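Local coordinates for RegF protein (Neisseria gonorrhoeae, PDB 4HOJ), which binds glutathione and calcium and, as a stringent starvation protein A of the glutathione transferase superfamily, probably helps regulate transcription, at residues 14-19 with 192-197; 19-24 with 149-154. All coordinates share one frame; numbering follows the deposited sequence.

Helix 13-25 takes part in both contacts: its first turns meet the turn that follows helix 188-193 in contact 1, and its later turns meet the start of helix 151-161 in contact 2. The two sites are neighbours, with centres about 11 Å apart, and they share R19, although its side chain works only in contact 1. Both are buried rather than superficial. Their chemistry nevertheless differs: contact 1 is built round one charged guanidinium that ties down backbone carbonyls, whereas contact 2 is almost wholly apolar, with a carboxylate at its margin. Contact 1 also includes F14 of the glutathione pocket; contact 2 joins the thioredoxin-like N-terminal domain to the all-helical C-terminal domain.

Contact 1 (14-19 with 192-197); sequences FSHRCR and EALTPA. With GSH (glutathione), chain C.
R19 and A193 carry the polar part of this contact. R19 NH2 donates to A193 O at 2.8 Å, with a bent N-H...O angle of 138°, the oxygen lying near the guanidinium plane. E198 forms a salt bridge with the same NH2. Arginine suits this place because its flat end carries N-H groups in different directions, which reach A193 O, S8 OG and G9 O together; the chain is extended to CD and then bends, chi3 (-94°) swinging NE aside.

Van der Waals contacts make up the rest. T195 CG2 sits over the centre of one guanidinium face, 3.6 Å from R19 CZ, while S15 C and H16 CA lie against the opposite face, toward its rim. Threonine pairs this methyl with a hydroxyl that caps the next helix and bonds to I10 O. The small A193 lets its CB come within 3.6 Å of R19 C. Leucine's branched end reaches the H16 ring, L194 CD2 touching H16 CE1 at 3.6 Å; H16 ND1 is bonded to R162.

On glutathione, F14 packs one ring face against CB1 of the ligand. Helix 13-25 thus lies between the glutathione pocket and the 192-197 turn, with strand 5-8 beside R19 and helix 151-161 touching H16 and L194.

Contact 2 (19-24 with 149-154); sequences RFVLYE and FSMIDV
F20 and F149 reach toward each other tip to tip, F20 CZ meeting F149 CZ at 3.6 Å. Their planes are inclined by 52°, an oblique pairing in which F20 CZ comes to the edge of the F149 ring. In F20, chi1 (-171°) puts CG anti to the backbone N, on the side of helix 151-161; one face of the ring meets V154 CG2, which lies above it, offset toward the rim. F190 adds an edge-to-face partner for F20.

The neighbouring bump is V21 CG2, which enters the hollow between V154 and M151. It touches V154 CG1 at 3.5 Å, tighter than usual for two carbons, and M151 SD also at 3.5 Å. Valine's short, branched side chain fits between these two, while the flexible methionine bends at chi2 and chi3 to close its side.

E24 extends the row, its CD 3.7 Å from F149 CE2; R187 pairs with the carboxylate and makes a cation-pi contact with F149. At the start of helix 151-161, S150 and D153 form a capping box: S150 OG accepts from I152 N and D153 OD2 from S150 N. The domain interface here is made mainly of apolar side chains that fit together, with charge at its margin, where R187 probably offsets the carboxylate beside the ring.

Contact 1 (14-19 with 192-197)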
ATOM      1  N   PHE A  14     -14.134   5.617  -1.621  1.00  6.99           N
ATOM      2  CA  PHE A  14     -12.903   5.719  -0.841  1.00  7.44           C
ATOM      3  C   PHE A  14     -13.093   6.632   0.314  1.00  7.02           C
ATOM      4  O   PHE A  14     -12.671   6.319   1.436  1.00  8.49           O
ATOM      5  CB  PHE A  14     -11.737   6.146  -1.755  1.00  8.17           C
ATOM      6  CG  PHE A  14     -11.528   5.187  -2.895  1.00  7.30           C
ATOM      7  CD1 PHE A  14     -10.932   3.966  -2.655  1.00  7.71           C
ATOM      8  CD2 PHE A  14     -11.988   5.464  -4.144  1.00  7.79           C
ATOM      9  CE1 PHE A  14     -10.734   3.064  -3.671  1.00 10.72           C
ATOM     10  CE2 PHE A  14     -11.851   4.539  -5.191  1.00  8.95           C
ATOM     11  CZ  PHE A  14     -11.217   3.326  -4.943  1.00  9.47           C
ATOM     12  N   SER A  15     -13.856   7.719   0.123  1.00  7.33           N
ATOM     13  CA  SER A  15     -14.265   8.588   1.244  1.00  8.62           C
ATOM     14  C   SER A  15     -15.194   7.849   2.232  1.00  7.87           C
ATOM     15  O   SER A  15     -15.128   8.064   3.445  1.00  9.50           O
ATOM     16  CB  SER A  15     -15.028   9.844   0.702  1.00 11.54           C
ATOM     17  OG  SER A  15     -14.149  10.639  -0.134  1.00 13.15           O
ATOM     18  N   HIS A  16     -16.049   7.008   1.669  1.00  7.68           N
ATOM     19  CA  HIS A  16     -16.979   6.220   2.456  1.00  7.22           C
ATOM     20  C   HIS A  16     -16.200   5.343   3.465  1.00  6.53           C
ATOM     21  O   HIS A  16     -16.576   5.232   4.642  1.00  8.11           O
ATOM     22  CB  HIS A  16     -17.821   5.414   1.481  1.00  7.28           C
ATOM     23  CG  HIS A  16     -18.985   4.717   2.096  1.00  7.64           C
ATOM     24  ND1 HIS A  16     -19.813   3.942   1.328  1.00  9.09           N
ATOM     25  CD2 HIS A  16     -19.416   4.605   3.392  1.00  8.58           C
ATOM     26  CE1 HIS A  16     -20.760   3.422   2.105  1.00 10.16           C
ATOM     27  NE2 HIS A  16     -20.537   3.799   3.368  1.00  9.92           N
ATOM     28  N   ARG A  17     -15.046   4.791   3.043  1.00  6.28           N
ATOM     29  CA  ARG A  17     -14.259   3.958   3.964  1.00  6.75           C
ATOM     30  C   ARG A  17     -13.867   4.789   5.169  1.00  6.42           C
ATOM     31  O   ARG A  17     -13.954   4.320   6.321  1.00  8.40           O
ATOM     32  CB  ARG A  17     -12.932   3.462   3.332  1.00  7.74           C
ATOM     33  CG  ARG A  17     -13.048   2.576   2.155  1.00  6.47           C
ATOM     34  CD  ARG A  17     -11.637   2.324   1.604  1.00  7.59           C
ATOM     35  NE  ARG A  17     -11.600   1.184   0.683  1.00  7.95           N
ATOM     36  CZ  ARG A  17     -10.523   0.918  -0.064  1.00  7.07           C
ATOM     37  NH1 ARG A  17      -9.497   1.789  -0.159  1.00  8.11           N
ATOM     38  NH2 ARG A  17     -10.554  -0.196  -0.769  1.00  8.76           N
ATOM     39  N   CYS A  18     -13.397   6.021   4.922  1.00  7.76           N
ATOM     40  CA  CYS A  18     -12.899   6.863   6.022  1.00  8.47           C
ATOM     41  C   CYS A  18     -14.041   7.336   6.911  1.00  8.95           C
ATOM     42  O   CYS A  18     -13.911   7.346   8.140  1.00  9.66           O
ATOM     43  CB  CYS A  18     -12.141   8.056   5.454  1.00  8.57           C
ATOM     44  SG  CYS A  18     -10.724   7.596   4.426  1.00  9.21           S
ATOM     45  N   ARG A  19     -15.201   7.668   6.348  1.00  8.48           N
ATOM     46  CA  ARG A  19     -16.378   8.009   7.137  1.00  7.94           C
ATOM     47  C   ARG A  19     -16.772   6.846   8.025  1.00  8.54           C
ATOM     48  O   ARG A  19     -17.082   7.046   9.205  1.00  9.58           O
ATOM     49  CB  ARG A  19     -17.522   8.489   6.206  1.00  9.77           C
ATOM     50  CG  ARG A  19     -17.252   9.888   5.635  1.00  9.63           C
ATOM     51  CD  ARG A  19     -18.427  10.322   4.759  1.00 10.11           C
ATOM     52  NE  ARG A  19     -18.254  10.021   3.337  1.00 10.09           N
ATOM     53  CZ  ARG A  19     -18.952   9.120   2.632  1.00  8.71           C
ATOM     54  NH1 ARG A  19     -18.856   9.110   1.280  1.00  8.85           N
ATOM     55  NH2 ARG A  19     -19.775   8.290   3.220  1.00 10.05           N
ATOM     56  N   GLU A 192     -24.539   5.391  10.076  1.00 14.14           N
ATOM     57  CA  GLU A 192     -24.166   6.786  10.325  1.00 14.29           C
ATOM     58  C   GLU A 192     -23.275   7.372   9.255  1.00 11.87           C
ATOM     59  O   GLU A 192     -23.363   8.545   8.919  1.00 14.56           O
ATOM     60  CB  GLU A 192     -23.408   6.938  11.639  1.00 14.61           C
ATOM     61  CG  GLU A 192     -24.210   6.716  12.906  1.00 18.82           C
ATOM     62  CD  GLU A 192     -23.319   6.806  14.141  1.00 25.12           C
ATOM     63  OE1 GLU A 192     -22.320   6.060  14.273  1.00 24.41           O
ATOM     64  OE2 GLU A 192     -23.624   7.628  15.016  1.00 32.58           O
ATOM     65  N   ALA A 193     -22.362   6.563   8.729  1.00 11.05           N
ATOM     66  CA  ALA A 193     -21.414   7.010   7.739  1.00  9.90           C
ATOM     67  C   ALA A 193     -21.956   7.257   6.357  1.00  9.97           C
ATOM     68  O   ALA A 193     -21.337   8.000   5.558  1.00 11.84           O
ATOM     69  CB  ALA A 193     -20.288   6.013   7.642  1.00 10.10           C
ATOM     70  N   LEU A 194     -23.132   6.696   6.036  1.00 10.11           N
ATOM     71  CA  LEU A 194     -23.718   6.883   4.696  1.00 10.07           C
ATOM     72  C   LEU A 194     -24.135   8.327   4.504  1.00 10.42           C
ATOM     73  O   LEU A 194     -24.787   8.931   5.375  1.00 11.58           O
ATOM     74  CB  LEU A 194     -24.975   6.011   4.559  1.00 11.22           C
ATOM     75  CG  LEU A 194     -24.727   4.488   4.479  1.00 10.29           C
ATOM     76  CD1 LEU A 194     -26.066   3.772   4.647  1.00 12.05           C
ATOM     77  CD2 LEU A 194     -24.090   4.113   3.158  1.00 11.04           C
ATOM     78  N   THR A 195     -23.809   8.877   3.346  1.00  9.16           N
ATOM     79  CA  THR A 195     -24.411  10.143   2.984  1.00 10.78           C
ATOM     80  C   THR A 195     -25.866   9.923   2.439  1.00  9.94           C
ATOM     81  O   THR A 195     -26.231   8.794   2.068  1.00  9.85           O
ATOM     82  CB  THR A 195     -23.563  10.848   1.902  1.00  8.90           C
ATOM     83  OG1 THR A 195     -23.737  10.159   0.664  1.00  9.19           O
ATOM     84  CG2 THR A 195     -22.081  10.921   2.241  1.00  9.73           C
ATOM     85  N   PRO A 196     -26.668  11.000   2.319  1.00 10.51           N
ATOM     86  CA  PRO A 196     -27.979  10.821   1.683  1.00 10.72           C
ATOM     87  C   PRO A 196     -27.906  10.297   0.275  1.00  9.99           C
ATOM     88  O   PRO A 196     -28.735   9.506  -0.137  1.00 13.16           O
ATOM     89  CB  PRO A 196     -28.604  12.224   1.717  1.00 12.63           C
ATOM     90  CG  PRO A 196     -27.893  12.928   2.741  1.00 14.86           C
ATOM     91  CD  PRO A 196     -26.491  12.367   2.837  1.00 12.34           C
ATOM     92  N   ALA A 197     -26.824  10.668  -0.446  1.00 10.08           N
ATOM     93  CA  ALA A 197     -26.668  10.162  -1.803  1.00 10.30           C
ATOM     94  C   ALA A 197     -26.383   8.667  -1.779  1.00  9.68           C
ATOM     95  O   ALA A 197     -26.913   7.931  -2.570  1.00 11.69           O
ATOM     96  CB  ALA A 197     -25.522  10.937  -2.503  1.00 13.95           C
TER
HETATM   97  N1  GSH C 302      -6.428   5.558  -4.081  1.00  8.53           N
HETATM   98  CA1 GSH C 302      -7.395   6.604  -3.638  1.00  7.63           C
HETATM   99  C1  GSH C 302      -7.819   6.348  -2.239  1.00  8.54           C
HETATM  100  O11 GSH C 302      -8.103   7.311  -1.482  1.00  7.72           O
HETATM  101  O12 GSH C 302      -7.909   5.161  -1.876  1.00  8.37           O
HETATM  102  CB1 GSH C 302      -8.564   6.738  -4.625  1.00  7.95           C
HETATM  103  CG1 GSH C 302      -9.445   7.964  -4.358  1.00  8.15           C
HETATM  104  CD1 GSH C 302     -10.341   8.236  -5.551  1.00  8.69           C
HETATM  105  OE1 GSH C 302     -10.374   7.546  -6.546  1.00 10.33           O
HETATM  106  N2  GSH C 302     -11.165   9.332  -5.346  1.00  9.21           N
HETATM  107  CA2 GSH C 302     -12.058   9.738  -6.431  1.00  8.37           C
HETATM  108  C2  GSH C 302     -11.636  11.132  -6.824  1.00  9.32           C
HETATM  109  O2  GSH C 302     -11.291  12.039  -6.084  1.00  9.35           O
HETATM  110  CB2 GSH C 302     -13.501   9.822  -6.065  1.00  8.66           C
HETATM  111  SG2 GSH C 302     -14.174   8.311  -5.433  1.00 15.37           S
HETATM  112  N3  GSH C 302     -11.794  11.393  -8.248  1.00 13.15           N
HETATM  113  CA3 GSH C 302     -11.437  12.681  -8.816  1.00 15.15           C
HETATM  114  C3  GSH C 302     -10.323  12.446  -9.787  1.00 22.53           C
HETATM  115  O31 GSH C 302      -9.681  11.350  -9.938  1.00 21.09           O
HETATM  116  O32 GSH C 302     -10.008  13.442 -10.477  1.00 25.27           O

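Contact 2 (19-24 with 149-154)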
ATOM      1  N   ARG A  19     -15.201   7.668   6.348  1.00  8.48           N
ATOM      2  CA  ARG A  19     -16.378   8.009   7.137  1.00  7.94           C
ATOM      3  C   ARG A  19     -16.772   6.846   8.025  1.00  8.54           C
ATOM      4  O   ARG A  19     -17.082   7.046   9.205  1.00  9.58           O
ATOM      5  CB  ARG A  19     -17.522   8.489   6.206  1.00  9.77           C
ATOM      6  CG  ARG A  19     -17.252   9.888   5.635  1.00  9.63           C
ATOM      7  CD  ARG A  19     -18.427  10.322   4.759  1.00 10.11           C
ATOM      8  NE  ARG A  19     -18.254  10.021   3.337  1.00 10.09           N
ATOM      9  CZ  ARG A  19     -18.952   9.120   2.632  1.00  8.71           C
ATOM     10  NH1 ARG A  19     -18.856   9.110   1.280  1.00  8.85           N
ATOM     11  NH2 ARG A  19     -19.775   8.290   3.220  1.00 10.05           N
ATOM     12  N   PHE A  20     -16.710   5.631   7.478  1.00  8.78           N
ATOM     13  CA  PHE A  20     -17.056   4.452   8.267  1.00  8.56           C
ATOM     14  C   PHE A  20     -16.113   4.322   9.489  1.00  9.13           C
ATOM     15  O   PHE A  20     -16.566   4.150  10.625  1.00 10.88           O
ATOM     16  CB  PHE A  20     -17.014   3.267   7.315  1.00  8.64           C
ATOM     17  CG  PHE A  20     -17.546   1.962   7.876  1.00  9.05           C
ATOM     18  CD1 PHE A  20     -18.183   1.851   9.103  1.00 10.30           C
ATOM     19  CD2 PHE A  20     -17.375   0.811   7.089  1.00  9.71           C
ATOM     20  CE1 PHE A  20     -18.667   0.590   9.536  1.00 11.43           C
ATOM     21  CE2 PHE A  20     -17.840  -0.426   7.491  1.00 10.81           C
ATOM     22  CZ  PHE A  20     -18.479  -0.554   8.740  1.00 10.66           C
ATOM     23  N   VAL A  21     -14.792   4.441   9.269  1.00  9.21           N
ATOM     24  CA  VAL A  21     -13.865   4.380  10.386  1.00 11.74           C
ATOM     25  C   VAL A  21     -14.145   5.465  11.396  1.00 11.28           C
ATOM     26  O   VAL A  21     -14.128   5.195  12.600  1.00 12.18           O
ATOM     27  CB  VAL A  21     -12.370   4.440   9.927  1.00 11.51           C
ATOM     28  CG1 VAL A  21     -11.432   4.512  11.159  1.00 16.63           C
ATOM     29  CG2 VAL A  21     -11.998   3.238   9.104  1.00 16.69           C
ATOM     30  N   LEU A  22     -14.375   6.693  10.949  1.00 10.22           N
ATOM     31  CA  LEU A  22     -14.568   7.797  11.882  1.00 10.40           C
ATOM     32  C   LEU A  22     -15.756   7.567  12.771  1.00 12.83           C
ATOM     33  O   LEU A  22     -15.676   7.788  13.980  1.00 13.19           O
ATOM     34  CB  LEU A  22     -14.633   9.133  11.127  1.00 12.43           C
ATOM     35  CG  LEU A  22     -13.274   9.580  10.582  1.00 12.16           C
ATOM     36  CD1 LEU A  22     -13.493  10.623   9.492  1.00 16.60           C
ATOM     37  CD2 LEU A  22     -12.412  10.125  11.699  1.00 13.95           C
ATOM     38  N   TYR A  23     -16.863   7.079  12.210  1.00 11.50           N
ATOM     39  CA  TYR A  23     -18.016   6.784  13.044  1.00 13.78           C
ATOM     40  C   TYR A  23     -17.842   5.558  13.924  1.00 13.79           C
ATOM     41  O   TYR A  23     -18.386   5.528  15.031  1.00 16.61           O
ATOM     42  CB  TYR A  23     -19.276   6.709  12.186  1.00 13.81           C
ATOM     43  CG  TYR A  23     -19.805   8.081  11.789  1.00 13.50           C
ATOM     44  CD1 TYR A  23     -20.430   8.867  12.738  1.00 16.73           C
ATOM     45  CD2 TYR A  23     -19.658   8.582  10.506  1.00 13.98           C
ATOM     46  CE1 TYR A  23     -20.916  10.104  12.404  1.00 18.77           C
ATOM     47  CE2 TYR A  23     -20.148   9.837  10.154  1.00 17.25           C
ATOM     48  CZ  TYR A  23     -20.763  10.581  11.131  1.00 18.37           C
ATOM     49  OH  TYR A  23     -21.282  11.836  10.876  1.00 26.07           O
ATOM     50  N   GLU A  24     -17.012   4.595  13.494  1.00 12.45           N
ATOM     51  CA  GLU A  24     -16.737   3.465  14.395  1.00 14.13           C
ATOM     52  C   GLU A  24     -15.946   3.938  15.613  1.00 17.01           C
ATOM     53  O   GLU A  24     -16.151   3.412  16.692  1.00 16.97           O
ATOM     54  CB  GLU A  24     -15.920   2.341  13.671  1.00 12.25           C
ATOM     55  CG  GLU A  24     -16.711   1.489  12.670  1.00 13.81           C
ATOM     56  CD  GLU A  24     -17.587   0.453  13.353  1.00 14.87           C
ATOM     57  OE1 GLU A  24     -17.230   0.018  14.487  1.00 17.44           O
ATOM     58  OE2 GLU A  24     -18.614   0.061  12.803  1.00 15.10           O
ATOM     59  N   PHE A 149     -14.649  -8.153  13.616  1.00 19.23           N
ATOM     60  CA  PHE A 149     -14.727  -7.039  12.661  1.00 18.12           C
ATOM     61  C   PHE A 149     -13.415  -6.304  12.628  1.00 19.33           C
ATOM     62  O   PHE A 149     -12.819  -6.051  13.665  1.00 21.44           O
ATOM     63  CB  PHE A 149     -15.825  -6.093  13.150  1.00 18.56           C
ATOM     64  CG  PHE A 149     -15.974  -4.844  12.312  1.00 16.52           C
ATOM     65  CD1 PHE A 149     -16.574  -4.906  11.077  1.00 16.69           C
ATOM     66  CD2 PHE A 149     -15.507  -3.602  12.774  1.00 17.44           C
ATOM     67  CE1 PHE A 149     -16.739  -3.733  10.319  1.00 15.80           C
ATOM     68  CE2 PHE A 149     -15.672  -2.434  12.032  1.00 18.40           C
ATOM     69  CZ  PHE A 149     -16.270  -2.501  10.792  1.00 18.24           C
ATOM     70  N   SER A 150     -12.974  -5.900  11.434  1.00 16.71           N
ATOM     71  CA  SER A 150     -11.683  -5.220  11.309  1.00 11.72           C
ATOM     72  C   SER A 150     -11.668  -4.199  10.213  1.00 12.12           C
ATOM     73  O   SER A 150     -12.643  -4.062   9.448  1.00 11.23           O
ATOM     74  CB  SER A 150     -10.491  -6.176  11.024  1.00 13.12           C
ATOM     75  OG  SER A 150     -10.581  -6.678   9.701  1.00 12.07           O
ATOM     76  N   MET A 151     -10.534  -3.510  10.122  1.00 13.85           N
ATOM     77  CA  MET A 151     -10.332  -2.497   9.069  1.00 12.04           C
ATOM     78  C   MET A 151     -10.437  -3.113   7.677  1.00 11.13           C
ATOM     79  O   MET A 151     -10.733  -2.448   6.694  1.00 11.10           O
ATOM     80  CB  MET A 151      -8.920  -1.942   9.232  1.00 16.09           C
ATOM     81  CG  MET A 151      -8.741  -0.812   8.288  1.00 17.74           C
ATOM     82  SD  MET A 151      -9.688   0.554   8.939  1.00 20.75           S
ATOM     83  CE  MET A 151      -8.525   1.147  10.166  1.00 15.08           C
ATOM     84  N   ILE A 152     -10.188  -4.408   7.586  1.00 12.66           N
ATOM     85  CA  ILE A 152     -10.321  -5.066   6.308  1.00 11.94           C
ATOM     86  C   ILE A 152     -11.780  -5.092   5.816  1.00 13.19           C
ATOM     87  O   ILE A 152     -12.100  -4.861   4.643  1.00 13.02           O
ATOM     88  CB  ILE A 152      -9.606  -6.462   6.283  1.00 15.25           C
ATOM     89  CG1 ILE A 152      -8.240  -6.473   7.011  1.00 23.42           C
ATOM     90  CG2 ILE A 152      -9.462  -6.909   4.832  1.00 26.82           C
ATOM     91  CD1 ILE A 152      -7.295  -5.349   6.868  1.00 20.71           C
ATOM     92  N   ASP A 153     -12.686  -5.337   6.752  1.00 11.36           N
ATOM     93  CA  ASP A 153     -14.118  -5.198   6.470  1.00 10.52           C
ATOM     94  C   ASP A 153     -14.503  -3.765   6.088  1.00 10.00           C
ATOM     95  O   ASP A 153     -15.260  -3.514   5.149  1.00 11.34           O
ATOM     96  CB  ASP A 153     -14.930  -5.623   7.690  1.00 11.85           C
ATOM     97  CG  ASP A 153     -14.584  -7.047   8.138  1.00 12.82           C
ATOM     98  OD1 ASP A 153     -14.923  -7.995   7.392  1.00 14.63           O
ATOM     99  OD2 ASP A 153     -14.000  -7.208   9.207  1.00 14.30           O
ATOM    100  N   VAL A 154     -13.914  -2.819   6.779  1.00  9.36           N
ATOM    101  CA  VAL A 154     -14.165  -1.422   6.479  1.00 10.14           C
ATOM    102  C   VAL A 154     -13.784  -1.106   5.049  1.00  8.66           C
ATOM    103  O   VAL A 154     -14.550  -0.434   4.319  1.00  9.76           O
ATOM    104  CB  VAL A 154     -13.373  -0.506   7.417  1.00 10.05           C
ATOM    105  CG1 VAL A 154     -13.388   0.953   6.923  1.00 11.50           C
ATOM    106  CG2 VAL A 154     -13.927  -0.609   8.838  1.00 11.19           C
TER